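Local coordinates for telomerase reverse transcriptase (Candida tropicalis MYA-3404, PDB 6ZD1), which probably extends chromosome ends as a reverse transcriptase, copying a template within the telomerase RNA into telomeric DNA repeats, at residues 332-337 with 540-545; 503-508 with 551-556. All blocks are in the same frame, centred on the assembly; numbering follows the deposited sequence.

Contact 1: residues 332-337 with 540-545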
loop_
_atom_site.group_PDB
_atom_site.type_symbol
_atom_site.label_atom_id
_atom_site.label_comp_id
_atom_site.label_asym_id
_atom_site.label_seq_id
_atom_site.Cartn_x
_atom_site.Cartn_y
_atom_site.Cartn_z
ATOM N N VAL A 332 -17.941 -22.577 28.342
ATOM C CA VAL A 332 -17.434 -23.257 27.157
ATOM C C VAL A 332 -17.936 -22.500 25.936
ATOM O O VAL A 332 -19.142 -22.287 25.772
ATOM C CB VAL A 332 -17.874 -24.727 27.129
ATOM C CG1 VAL A 332 -17.368 -25.407 25.864
ATOM C CG2 VAL A 332 -17.372 -25.450 28.372
ATOM N N LEU A 333 -17.007 -22.060 25.092
ATOM C CA LEU A 333 -17.313 -21.205 23.955
ATOM C C LEU A 333 -17.062 -21.950 22.654
ATOM O O LEU A 333 -16.129 -22.750 22.554
ATOM C CB LEU A 333 -16.478 -19.924 23.988
ATOM C CG LEU A 333 -16.768 -19.015 25.180
ATOM C CD1 LEU A 333 -15.804 -17.851 25.200
ATOM C CD2 LEU A 333 -18.207 -18.524 25.132
ATOM N N TYR A 334 -17.906 -21.685 21.665
ATOM C CA TYR A 334 -17.800 -22.280 20.343
ATOM C C TYR A 334 -17.489 -21.178 19.344
ATOM O O TYR A 334 -18.051 -20.082 19.426
ATOM C CB TYR A 334 -19.099 -22.998 19.957
ATOM C CG TYR A 334 -19.619 -23.921 21.033
ATOM C CD1 TYR A 334 -20.299 -23.420 22.138
ATOM C CD2 TYR A 334 -19.431 -25.290 20.949
ATOM C CE1 TYR A 334 -20.766 -24.254 23.131
ATOM C CE2 TYR A 334 -19.897 -26.135 21.937
ATOM C CZ TYR A 334 -20.564 -25.610 23.025
ATOM O OH TYR A 334 -21.035 -26.441 24.015
HETATM N N MSE A 335 -16.572 -21.450 18.427
HETATM C CA MSE A 335 -16.236 -20.439 17.437
HETATM C C MSE A 335 -15.984 -21.000 16.048
HETATM O O MSE A 335 -15.497 -22.120 15.882
HETATM C CB MSE A 335 -15.029 -19.625 17.894
HETATM C CG MSE A 335 -13.805 -20.440 18.226
HETATM SE SE MSE A 335 -12.381 -19.271 18.851
HETATM C CE MSE A 335 -13.280 -18.519 20.405
ATOM N N ILE A 336 -16.332 -20.187 15.057
ATOM C CA ILE A 336 -16.286 -20.562 13.650
ATOM C C ILE A 336 -15.735 -19.377 12.865
ATOM O O ILE A 336 -16.130 -18.231 13.103
ATOM C CB ILE A 336 -17.687 -20.969 13.143
ATOM C CG1 ILE A 336 -17.684 -21.209 11.635
ATOM C CG2 ILE A 336 -18.734 -19.938 13.548
ATOM C CD1 ILE A 336 -17.288 -22.609 11.264
ATOM N N LYS A 337 -14.786 -19.639 11.968
ATOM C CA LYS A 337 -14.296 -18.630 11.038
ATOM C C LYS A 337 -14.546 -19.097 9.612
ATOM O O LYS A 337 -14.447 -20.294 9.312
ATOM C CB LYS A 337 -12.804 -18.325 11.248
ATOM C CG LYS A 337 -11.853 -19.333 10.631
ATOM C CD LYS A 337 -10.422 -18.836 10.672
ATOM C CE LYS A 337 -9.489 -19.809 9.975
ATOM N NZ LYS A 337 -8.080 -19.340 10.015
ATOM N N GLU A 540 -13.517 -24.575 12.521
ATOM C CA GLU A 540 -14.392 -24.546 13.685
ATOM C C GLU A 540 -13.723 -25.273 14.838
ATOM O O GLU A 540 -13.272 -26.411 14.679
ATOM C CB GLU A 540 -15.748 -25.195 13.374
ATOM C CG GLU A 540 -16.760 -25.097 14.508
ATOM C CD GLU A 540 -17.958 -26.005 14.303
ATOM O OE1 GLU A 540 -18.519 -26.491 15.312
ATOM O OE2 GLU A 540 -18.336 -26.238 13.134
ATOM N N ILE A 541 -13.659 -24.615 15.997
ATOM C CA ILE A 541 -13.199 -25.241 17.229
ATOM C C ILE A 541 -14.151 -24.848 18.349
ATOM O O ILE A 541 -14.855 -23.838 18.273
ATOM C CB ILE A 541 -11.743 -24.869 17.596
ATOM C CG1 ILE A 541 -11.585 -23.361 17.771
ATOM C CG2 ILE A 541 -10.773 -25.390 16.546
ATOM C CD1 ILE A 541 -10.192 -22.964 18.195
ATOM N N ASN A 542 -14.194 -25.687 19.384
ATOM C CA ASN A 542 -15.079 -25.468 20.522
ATOM C C ASN A 542 -14.408 -25.601 21.880
ATOM O O ASN A 542 -14.954 -25.088 22.863
ATOM C CB ASN A 542 -16.274 -26.434 20.465
ATOM C CG ASN A 542 -15.854 -27.891 20.382
ATOM O OD1 ASN A 542 -14.787 -28.279 20.861
ATOM N ND2 ASN A 542 -16.702 -28.709 19.773
ATOM N N GLY A 543 -13.270 -26.279 21.982
ATOM C CA GLY A 543 -12.623 -26.434 23.268
ATOM C C GLY A 543 -13.468 -27.166 24.292
ATOM O O GLY A 543 -13.626 -26.700 25.422
ATOM N N GLU A 544 -14.035 -28.309 23.902
ATOM C CA GLU A 544 -14.701 -29.207 24.838
ATOM C C GLU A 544 -13.769 -30.300 25.337
ATOM O O GLU A 544 -14.233 -31.396 25.682
ATOM C CB GLU A 544 -15.943 -29.827 24.194
ATOM C CG GLU A 544 -17.094 -28.860 23.962
ATOM C CD GLU A 544 -18.324 -29.544 23.384
ATOM O OE1 GLU A 544 -18.248 -30.753 23.077
ATOM O OE2 GLU A 544 -19.367 -28.875 23.236
ATOM N N ALA A 545 -12.463 -30.028 25.368
ATOM C CA ALA A 545 -11.421 -31.023 25.611
ATOM C C ALA A 545 -11.454 -32.140 24.573
ATOM O O ALA A 545 -10.901 -33.222 24.800
ATOM C CB ALA A 545 -11.508 -31.605 27.028
#

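Contact 2: residues 503-508 with 551-556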
loop_
_atom_site.group_PDB
_atom_site.type_symbol
_atom_site.label_atom_id
_atom_site.label_comp_id
_atom_site.label_asym_id
_atom_site.label_seq_id
_atom_site.Cartn_x
_atom_site.Cartn_y
_atom_site.Cartn_z
ATOM N N ASP A 503 -13.201 -11.782 5.774
ATOM C CA ASP A 503 -13.064 -12.813 6.798
ATOM C C ASP A 503 -14.082 -12.613 7.918
ATOM O O ASP A 503 -14.314 -11.490 8.379
ATOM C CB ASP A 503 -11.647 -12.812 7.374
ATOM C CG ASP A 503 -10.586 -13.017 6.311
ATOM O OD1 ASP A 503 -10.559 -14.097 5.688
ATOM O OD2 ASP A 503 -9.787 -12.083 6.089
ATOM N N PHE A 504 -14.664 -13.716 8.377
ATOM C CA PHE A 504 -15.686 -13.698 9.410
ATOM C C PHE A 504 -15.247 -14.563 10.581
ATOM O O PHE A 504 -14.553 -15.569 10.401
ATOM C CB PHE A 504 -17.032 -14.212 8.885
ATOM C CG PHE A 504 -17.651 -13.346 7.825
ATOM C CD1 PHE A 504 -18.732 -12.534 8.125
ATOM C CD2 PHE A 504 -17.163 -13.357 6.526
ATOM C CE1 PHE A 504 -19.313 -11.740 7.150
ATOM C CE2 PHE A 504 -17.735 -12.563 5.549
ATOM C CZ PHE A 504 -18.813 -11.754 5.861
ATOM N N ILE A 505 -15.654 -14.160 11.784
ATOM C CA ILE A 505 -15.481 -14.978 12.978
ATOM C C ILE A 505 -16.740 -14.843 13.818
ATOM O O ILE A 505 -17.352 -13.771 13.877
ATOM C CB ILE A 505 -14.223 -14.586 13.782
ATOM C CG1 ILE A 505 -13.943 -15.632 14.864
ATOM C CG2 ILE A 505 -14.377 -13.204 14.404
ATOM C CD1 ILE A 505 -12.602 -15.485 15.526
ATOM N N PHE A 506 -17.145 -15.944 14.445
ATOM C CA PHE A 506 -18.339 -15.956 15.278
ATOM C C PHE A 506 -18.060 -16.796 16.512
ATOM O O PHE A 506 -17.752 -17.985 16.396
ATOM C CB PHE A 506 -19.542 -16.507 14.511
ATOM C CG PHE A 506 -20.748 -16.723 15.369
ATOM C CD1 PHE A 506 -21.477 -15.643 15.840
ATOM C CD2 PHE A 506 -21.151 -18.003 15.715
ATOM C CE1 PHE A 506 -22.590 -15.834 16.636
ATOM C CE2 PHE A 506 -22.265 -18.202 16.511
ATOM C CZ PHE A 506 -22.985 -17.117 16.973
ATOM N N ILE A 507 -18.179 -16.182 17.684
ATOM C CA ILE A 507 -17.922 -16.835 18.960
ATOM C C ILE A 507 -19.222 -16.849 19.748
ATOM O O ILE A 507 -19.929 -15.837 19.804
ATOM C CB ILE A 507 -16.810 -16.121 19.748
ATOM C CG1 ILE A 507 -15.552 -15.988 18.887
ATOM C CG2 ILE A 507 -16.494 -16.876 21.031
ATOM C CD1 ILE A 507 -14.469 -15.145 19.518
ATOM N N THR A 508 -19.544 -17.996 20.335
ATOM C CA THR A 508 -20.798 -18.139 21.053
ATOM C C THR A 508 -20.638 -19.179 22.152
ATOM O O THR A 508 -19.797 -20.077 22.063
ATOM C CB THR A 508 -21.932 -18.534 20.100
ATOM O OG1 THR A 508 -23.169 -18.619 20.820
ATOM C CG2 THR A 508 -21.631 -19.876 19.447
HETATM N N MSE A 551 -7.117 -20.912 17.418
HETATM C CA MSE A 551 -7.532 -20.590 16.059
HETATM C C MSE A 551 -6.844 -19.312 15.591
HETATM O O MSE A 551 -6.682 -18.369 16.365
HETATM C CB MSE A 551 -9.051 -20.427 15.970
HETATM C CG MSE A 551 -9.536 -19.957 14.605
HETATM SE SE MSE A 551 -11.459 -19.657 14.487
HETATM C CE MSE A 551 -12.067 -21.494 14.733
ATOM N N THR A 552 -6.430 -19.286 14.327
ATOM C CA THR A 552 -5.810 -18.108 13.735
ATOM C C THR A 552 -6.855 -17.355 12.920
ATOM O O THR A 552 -7.284 -17.819 11.858
ATOM C CB THR A 552 -4.612 -18.489 12.868
ATOM O OG1 THR A 552 -3.606 -19.097 13.688
ATOM C CG2 THR A 552 -4.026 -17.251 12.206
ATOM N N PHE A 553 -7.272 -16.205 13.429
ATOM C CA PHE A 553 -8.047 -15.254 12.656
ATOM C C PHE A 553 -7.058 -14.268 12.037
ATOM O O PHE A 553 -5.843 -14.467 12.108
ATOM C CB PHE A 553 -9.106 -14.596 13.535
ATOM C CG PHE A 553 -10.215 -13.948 12.764
ATOM C CD1 PHE A 553 -10.793 -14.591 11.685
ATOM C CD2 PHE A 553 -10.685 -12.697 13.123
ATOM C CE1 PHE A 553 -11.814 -13.996 10.971
ATOM C CE2 PHE A 553 -11.707 -12.098 12.415
ATOM C CZ PHE A 553 -12.274 -12.751 11.337
ATOM N N VAL A 554 -7.556 -13.202 11.407
ATOM C CA VAL A 554 -6.670 -12.302 10.676
ATOM C C VAL A 554 -5.629 -11.726 11.627
ATOM O O VAL A 554 -5.949 -10.926 12.516
ATOM C CB VAL A 554 -7.484 -11.193 10.007
ATOM C CG1 VAL A 554 -8.089 -11.699 8.717
ATOM C CG2 VAL A 554 -8.590 -10.718 10.944
ATOM N N GLY A 555 -4.366 -12.091 11.410
ATOM C CA GLY A 555 -3.267 -11.577 12.207
ATOM C C GLY A 555 -3.278 -11.939 13.682
ATOM O O GLY A 555 -2.358 -11.563 14.417
ATOM N N LEU A 556 -4.294 -12.675 14.132
ATOM C CA LEU A 556 -4.506 -12.931 15.551
ATOM C C LEU A 556 -4.488 -14.423 15.849
ATOM O O LEU A 556 -5.029 -15.228 15.086
ATOM C CB LEU A 556 -5.841 -12.357 16.024
ATOM C CG LEU A 556 -6.111 -10.885 15.739
ATOM C CD1 LEU A 556 -7.503 -10.508 16.221
ATOM C CD2 LEU A 556 -5.054 -10.020 16.398
#

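Contact 1: residues 332-337 with 540-545
Met335 and Ile541 form an antiparallel hydrogen-bonded pair where an edge strand joins the palm sheet of the reverse transcriptase fold. Met335 N donates to Ile541 O at 2.9 Å with an N-H...O angle of 166°, and Ile541 N returns a bond to Met335 O at 3.1 Å. Met335, a selenomethionine, and Ile541 lie side by side on one face, Met335 CG meeting Ile541 CG1 at 3.7 Å. Met335 CG (chi1 55°) and Ile541 CG1 each stand between the backbone N and the carbonyl carbon, and both side chains pack on Met551 of strand 550-553. The opposite face carries the non-hydrogen-bonded pair Ile336 and Glu540, in which Ile336 CD1 rests on Glu540 CB at 3.7 Å; the carboxylate of Glu540 is salt-bridged to Lys518 of helix 511-520.

Beyond Ile541 the regular pairing ends. Asn542 OD1 accepts from Glu544 N in an Asx turn, and Gly543 passes through the bend with positive phi. The ring of Tyr334 lies obliquely against Asn542 CB, its CD2 3.4 Å away. At the ring edge, Tyr334 OH donates to the anti lone pair of Glu544 OE2 at 3.1 Å.

Contact 2: residues 503-508 with 551-556
Strands 503-508 and 551-553 run in directions 135° apart, their axes 9.2 Å from each other, and no hydrogen bond links them. From Phe553 to Leu556 the chain reverses in a type II beta turn, closed by Leu556 N donating to Phe553 O.

The Phe553 ring carries the contact. Its CG is anti to the backbone N (chi1 -161°), and Ile505 sits over one face in a CH-pi contact, CB 3.7 Å from the ring centroid and only 12° off the normal. Ile505 CG2 lies toward Phe553 CE2 at 3.5 Å, while Ile505 CD1 lies 4.0 Å from Phe553 CG and more loosely, at 4.4 Å, from the selenium of Met551. Val554 CG2 packs on the opposite ring face, offset toward the rim. The backbone Phe504 O approaches Phe553 CE1 obliquely at 3.2 Å, and Val312 of helix 309-326 adds to the packing. Asp503 sets carboxylate oxygen OD2 against the methyl Val554 CG1 at 3.2 Å.

Asp503 closes the Val-Asp-Asp signature of motif C and touches Asp339 of motif A; by position and sequence the partner hairpin probably corresponds to motif E, the primer grip of related reverse transcriptases, which this contact would join to the active-site strand.

Overall arrangement
The two contacts have centres about 11 Å apart and share the antiparallel palm sheet, ordered 495-500, 503-508, 334-339, 539-541. Contact 1 attaches the edge strand 539-541, one of the two outermost within this chain, to 334-339; contact 2 sets the neighbouring strand 503-508 against the separate hairpin sheet that starts with 550-553. Along the chain the segments alternate, 332-337, 503-508, 540-545, 551-556, so the two long-range connections interleave. Tyr334 N probably hydrogen-bonds Thr508 O, and Lys337 NZ probably does so to Thr552 O. Within the reverse transcriptase region, the sheet carrying motifs A and C is thus joined to the hairpin that probably forms motif E, as in the palm of related reverse transcriptases.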